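Pab-dependent poly(a)-specific ribonuclease subunit PAN2 (Neurospora crassa, PDB 4CZX) probably shortens mRNA poly(A) tails as the catalytic subunit of the PAN deadenylation complex, this chain being its N-terminal WD40 domain. Local coordinates at residues 237-251 with 260-274. Numbering follows the deposited sequence.
Sequences MNPVPFAPLAAHVRM and IVVNQAGQIHVTDLL
Phe242 lies flat on Val261, whose CG1 stands 3.4 Å from the ring centroid and only 4° off the normal, a nearly ideal CH-pi contact. The branched valine suits both neighbours, giving CG1 to the ring and CG2 to Val249. From CB, with CG anti to the backbone N (chi1 -167°), the phenyl group is carried over strand 260-262. CG and CD2 rest on the same valine methyl; CD1 lies between it and His269 ND1, 3.6 Å from each. A flat ring also has an edge to offer: CE1 drives into the face of His269, 3.3 Å from its CG, planes at 73°. On the far side CE2 meets Asn263 CB at 3.7 Å, and CZ at the tip has Gln267 O at the ring edge and also nears Val261 O. Pro244 CD covers the opposite face, a rigid lid. His269 is steadied by its NE2 bond to Gln267 OE1. Asn263, able to donate and accept at once, sends ND2 to Pro244 O (3.1 Å), while OD1 takes the N-H of Gln267. Ala247 N and His248 N share Val262 O in a classic beta bulge. The link after strand 235-241 thus lays Phe242 on strands 258-262 and 267-272, joining consecutive blades of a WD40 beta-propeller.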
loop_
_atom_site.group_PDB
_atom_site.type_symbol
_atom_site.label_atom_id
_atom_site.label_comp_id
_atom_site.label_asym_id
_atom_site.label_seq_id
_atom_site.Cartn_x
_atom_site.Cartn_y
_atom_site.Cartn_z
ATOM N N MET A 237 48.879 -29.478 12.989
ATOM C CA MET A 237 48.773 -30.889 13.326
ATOM C C MET A 237 48.502 -31.685 12.060
ATOM O O MET A 237 48.298 -31.110 10.986
ATOM C CB MET A 237 47.667 -31.110 14.364
ATOM C CG MET A 237 48.034 -30.595 15.757
ATOM S SD MET A 237 46.655 -30.580 16.925
ATOM C CE MET A 237 46.087 -32.272 16.801
ATOM N N ASN A 238 48.516 -33.009 12.177
ATOM C CA ASN A 238 48.166 -33.863 11.051
ATOM C C ASN A 238 46.712 -33.627 10.673
ATOM O O ASN A 238 45.857 -33.488 11.547
ATOM C CB ASN A 238 48.386 -35.341 11.379
ATOM C CG ASN A 238 49.862 -35.702 11.539
ATOM O OD1 ASN A 238 50.716 -35.262 10.766
ATOM N ND2 ASN A 238 50.158 -36.509 12.544
ATOM N N PRO A 239 46.428 -33.572 9.372
ATOM C CA PRO A 239 45.030 -33.396 8.960
ATOM C C PRO A 239 44.193 -34.627 9.300
ATOM O O PRO A 239 44.745 -35.718 9.472
ATOM C CB PRO A 239 45.132 -33.185 7.448
ATOM C CG PRO A 239 46.445 -33.760 7.063
ATOM C CD PRO A 239 47.353 -33.559 8.228
ATOM N N VAL A 240 42.886 -34.441 9.438
ATOM C CA VAL A 240 41.967 -35.557 9.609
ATOM C C VAL A 240 41.448 -36.027 8.252
ATOM O O VAL A 240 40.723 -35.293 7.565
ATOM C CB VAL A 240 40.777 -35.184 10.510
ATOM C CG1 VAL A 240 39.785 -36.342 10.593
ATOM C CG2 VAL A 240 41.266 -34.798 11.900
ATOM N N PRO A 241 41.816 -37.254 7.859
ATOM C CA PRO A 241 41.375 -37.808 6.575
ATOM C C PRO A 241 39.860 -37.908 6.507
ATOM O O PRO A 241 39.233 -38.384 7.450
ATOM C CB PRO A 241 42.015 -39.201 6.551
ATOM C CG PRO A 241 43.134 -39.138 7.553
ATOM C CD PRO A 241 42.657 -38.203 8.614
ATOM N N PHE A 242 39.278 -37.449 5.405
ATOM C CA PHE A 242 37.836 -37.475 5.253
ATOM C C PHE A 242 37.485 -37.649 3.774
ATOM O O PHE A 242 37.169 -36.678 3.077
ATOM C CB PHE A 242 37.221 -36.194 5.827
ATOM C CG PHE A 242 35.734 -36.253 5.986
ATOM C CD1 PHE A 242 35.159 -36.986 7.010
ATOM C CD2 PHE A 242 34.907 -35.573 5.112
ATOM C CE1 PHE A 242 33.778 -37.027 7.162
ATOM C CE2 PHE A 242 33.526 -35.607 5.261
ATOM C CZ PHE A 242 32.959 -36.333 6.282
ATOM N N ALA A 243 37.557 -38.896 3.312
ATOM C CA ALA A 243 37.332 -39.249 1.907
ATOM C C ALA A 243 36.011 -38.748 1.308
ATOM O O ALA A 243 35.970 -38.422 0.120
ATOM C CB ALA A 243 37.429 -40.764 1.734
ATOM N N PRO A 244 34.920 -38.687 2.101
ATOM C CA PRO A 244 33.707 -38.118 1.482
ATOM C C PRO A 244 33.786 -36.630 1.126
ATOM O O PRO A 244 32.787 -36.116 0.626
ATOM C CB PRO A 244 32.633 -38.338 2.555
ATOM C CG PRO A 244 33.136 -39.518 3.342
ATOM C CD PRO A 244 34.614 -39.338 3.390
ATOM N N LEU A 245 34.938 -35.989 1.350
ATOM C CA LEU A 245 35.173 -34.551 1.119
ATOM C C LEU A 245 34.546 -33.693 2.208
ATOM O O LEU A 245 33.328 -33.673 2.379
ATOM C CB LEU A 245 34.657 -34.092 -0.245
ATOM C CG LEU A 245 35.231 -34.918 -1.394
ATOM C CD1 LEU A 245 34.821 -34.315 -2.720
ATOM C CD2 LEU A 245 36.758 -35.023 -1.255
ATOM N N ALA A 246 35.387 -32.954 2.918
ATOM C CA ALA A 246 34.944 -32.237 4.120
ATOM C C ALA A 246 34.423 -30.854 3.797
ATOM O O ALA A 246 35.175 -29.997 3.340
ATOM C CB ALA A 246 36.073 -32.146 5.118
ATOM N N ALA A 247 33.136 -30.646 4.067
ATOM C CA ALA A 247 32.459 -29.392 3.750
ATOM C C ALA A 247 32.284 -28.528 4.999
ATOM O O ALA A 247 32.436 -27.304 4.939
ATOM C CB ALA A 247 31.114 -29.678 3.104
ATOM N N HIS A 248 31.953 -29.168 6.120
ATOM C CA HIS A 248 31.740 -28.448 7.376
ATOM C C HIS A 248 32.323 -29.199 8.555
ATOM O O HIS A 248 32.495 -30.429 8.512
ATOM C CB HIS A 248 30.248 -28.192 7.612
ATOM C CG HIS A 248 29.579 -27.536 6.449
ATOM N ND1 HIS A 248 29.685 -26.185 6.197
ATOM C CD2 HIS A 248 28.845 -28.056 5.441
ATOM C CE1 HIS A 248 29.040 -25.903 5.078
ATOM N NE2 HIS A 248 28.519 -27.019 4.604
ATOM N N VAL A 249 32.631 -28.442 9.603
ATOM C CA VAL A 249 33.222 -29.000 10.801
ATOM C C VAL A 249 32.850 -28.164 12.024
ATOM O O VAL A 249 32.765 -26.931 11.968
ATOM C CB VAL A 249 34.766 -29.106 10.678
ATOM C CG1 VAL A 249 35.405 -27.716 10.620
ATOM C CG2 VAL A 249 35.353 -29.950 11.803
ATOM N N ARG A 250 32.592 -28.865 13.120
ATOM C CA ARG A 250 32.397 -28.232 14.415
ATOM C C ARG A 250 33.145 -29.030 15.461
ATOM O O ARG A 250 33.135 -30.260 15.425
ATOM C CB ARG A 250 30.916 -28.160 14.795
ATOM C CG ARG A 250 30.097 -27.159 13.995
ATOM C CD ARG A 250 30.489 -25.731 14.337
ATOM N NE ARG A 250 29.661 -24.740 13.639
ATOM C CZ ARG A 250 30.032 -24.092 12.542
ATOM N NH1 ARG A 250 31.208 -24.344 11.963
ATOM N NH2 ARG A 250 29.216 -23.202 12.005
ATOM N N MET A 251 33.779 -28.327 16.396
ATOM C CA MET A 251 34.342 -28.979 17.576
ATOM C C MET A 251 33.199 -29.426 18.469
ATOM O O MET A 251 32.212 -28.701 18.635
ATOM C CB MET A 251 35.267 -28.039 18.349
ATOM C CG MET A 251 36.528 -27.663 17.594
ATOM S SD MET A 251 37.555 -29.093 17.205
ATOM C CE MET A 251 38.004 -29.714 18.834
ATOM N N ILE A 260 33.391 -32.856 14.630
ATOM C CA ILE A 260 32.234 -33.382 13.931
ATOM C C ILE A 260 32.317 -32.920 12.485
ATOM O O ILE A 260 32.227 -31.735 12.223
ATOM C CB ILE A 260 30.926 -32.893 14.560
ATOM C CG1 ILE A 260 30.896 -33.259 16.050
ATOM C CG2 ILE A 260 29.742 -33.495 13.839
ATOM C CD1 ILE A 260 29.809 -32.513 16.832
ATOM N N VAL A 261 32.505 -33.862 11.564
ATOM C CA VAL A 261 32.808 -33.537 10.171
ATOM C C VAL A 261 31.701 -33.978 9.226
ATOM O O VAL A 261 31.216 -35.110 9.315
ATOM C CB VAL A 261 34.125 -34.200 9.731
ATOM C CG1 VAL A 261 34.535 -33.690 8.352
ATOM C CG2 VAL A 261 35.203 -33.934 10.765
ATOM N N VAL A 262 31.324 -33.096 8.303
ATOM C CA VAL A 262 30.148 -33.309 7.482
ATOM C C VAL A 262 30.470 -33.111 6.003
ATOM O O VAL A 262 31.135 -32.142 5.638
ATOM C CB VAL A 262 29.001 -32.337 7.878
ATOM C CG1 VAL A 262 27.714 -32.712 7.164
ATOM C CG2 VAL A 262 28.796 -32.337 9.396
ATOM N N ASN A 263 29.992 -34.017 5.158
ATOM C CA ASN A 263 30.134 -33.836 3.715
ATOM C C ASN A 263 28.816 -33.360 3.108
ATOM O O ASN A 263 27.788 -33.312 3.788
ATOM C CB ASN A 263 30.648 -35.134 3.057
ATOM C CG ASN A 263 29.550 -36.010 2.466
ATOM O OD1 ASN A 263 28.443 -36.112 2.988
ATOM N ND2 ASN A 263 29.880 -36.677 1.363
ATOM N N GLN A 264 28.837 -33.008 1.828
ATOM C CA GLN A 264 27.674 -32.375 1.218
ATOM C C GLN A 264 26.485 -33.323 1.043
ATOM O O GLN A 264 25.359 -32.873 0.827
ATOM C CB GLN A 264 28.076 -31.763 -0.128
ATOM C CG GLN A 264 28.971 -30.535 0.052
ATOM C CD GLN A 264 29.189 -29.771 -1.242
ATOM O OE1 GLN A 264 29.539 -30.351 -2.265
ATOM N NE2 GLN A 264 28.984 -28.460 -1.196
ATOM N N ALA A 265 26.731 -34.625 1.150
ATOM C CA ALA A 265 25.649 -35.606 1.084
ATOM C C ALA A 265 25.051 -35.894 2.464
ATOM O O ALA A 265 24.179 -36.752 2.613
ATOM C CB ALA A 265 26.144 -36.892 0.445
ATOM N N GLY A 266 25.533 -35.187 3.477
ATOM C CA GLY A 266 25.012 -35.361 4.825
ATOM C C GLY A 266 25.635 -36.511 5.601
ATOM O O GLY A 266 25.122 -36.907 6.652
ATOM N N GLN A 267 26.732 -37.058 5.085
ATOM C CA GLN A 267 27.495 -38.050 5.833
ATOM C C GLN A 267 28.317 -37.352 6.904
ATOM O O GLN A 267 28.982 -36.354 6.633
ATOM C CB GLN A 267 28.406 -38.862 4.916
ATOM C CG GLN A 267 29.284 -39.844 5.672
ATOM C CD GLN A 267 30.116 -40.722 4.761
ATOM O OE1 GLN A 267 31.010 -41.436 5.222
ATOM N NE2 GLN A 267 29.826 -40.680 3.460
ATOM N N ILE A 268 28.262 -37.879 8.122
ATOM C CA ILE A 268 28.914 -37.253 9.264
ATOM C C ILE A 268 29.877 -38.215 9.964
ATOM O O ILE A 268 29.535 -39.374 10.211
ATOM C CB ILE A 268 27.877 -36.752 10.287
ATOM C CG1 ILE A 268 26.983 -35.678 9.661
ATOM C CG2 ILE A 268 28.557 -36.211 11.532
ATOM C CD1 ILE A 268 25.903 -35.189 10.590
ATOM N N HIS A 269 31.084 -37.737 10.255
ATOM C CA HIS A 269 32.023 -38.477 11.094
ATOM C C HIS A 269 32.242 -37.727 12.395
ATOM O O HIS A 269 32.478 -36.518 12.381
ATOM C CB HIS A 269 33.372 -38.680 10.403
ATOM C CG HIS A 269 33.316 -39.567 9.198
ATOM N ND1 HIS A 269 34.450 -40.088 8.612
ATOM C CD2 HIS A 269 32.272 -40.020 8.465
ATOM C CE1 HIS A 269 34.106 -40.829 7.573
ATOM N NE2 HIS A 269 32.790 -40.800 7.459
ATOM N N VAL A 270 32.160 -38.445 13.511
ATOM C CA VAL A 270 32.517 -37.878 14.804
ATOM C C VAL A 270 33.877 -38.463 15.130
ATOM O O VAL A 270 33.994 -39.663 15.387
ATOM C CB VAL A 270 31.483 -38.200 15.895
ATOM C CG1 VAL A 270 31.891 -37.566 17.213
ATOM C CG2 VAL A 270 30.109 -37.696 15.481
ATOM N N THR A 271 34.909 -37.629 15.075
ATOM C CA THR A 271 36.280 -38.132 15.057
ATOM C C THR A 271 37.182 -37.469 16.078
ATOM O O THR A 271 37.265 -36.241 16.145
ATOM C CB THR A 271 36.925 -37.932 13.674
ATOM O OG1 THR A 271 36.078 -38.490 12.664
ATOM C CG2 THR A 271 38.297 -38.597 13.617
ATOM N N ASP A 272 37.874 -38.285 16.866
ATOM C CA ASP A 272 38.854 -37.741 17.786
ATOM C C ASP A 272 40.056 -37.234 17.008
ATOM O O ASP A 272 40.660 -37.975 16.238
ATOM C CB ASP A 272 39.302 -38.775 18.815
ATOM C CG ASP A 272 40.358 -38.223 19.741
ATOM O OD1 ASP A 272 41.540 -38.221 19.341
ATOM O OD2 ASP A 272 40.013 -37.777 20.855
ATOM N N LEU A 273 40.397 -35.968 17.228
ATOM C CA LEU A 273 41.494 -35.327 16.516
ATOM C C LEU A 273 42.833 -36.005 16.777
ATOM O O LEU A 273 43.676 -36.083 15.886
ATOM C CB LEU A 273 41.596 -33.855 16.910
ATOM C CG LEU A 273 40.413 -32.987 16.460
ATOM C CD1 LEU A 273 40.691 -31.513 16.722
ATOM C CD2 LEU A 273 40.130 -33.225 14.990
ATOM N N LEU A 274 43.021 -36.489 18.000
ATOM C CA LEU A 274 44.312 -37.036 18.419
ATOM C C LEU A 274 44.560 -38.437 17.857
ATOM O O LEU A 274 45.710 -38.850 17.699
ATOM C CB LEU A 274 44.403 -37.050 19.944
ATOM C CG LEU A 274 44.210 -35.664 20.566
ATOM C CD1 LEU A 274 44.176 -35.730 22.082
ATOM C CD2 LEU A 274 45.295 -34.712 20.090
HETATM O O HOH W 1 31.510 -32.750 0.542
HETATM O O HOH W 2 28.450 -27.329 1.860
#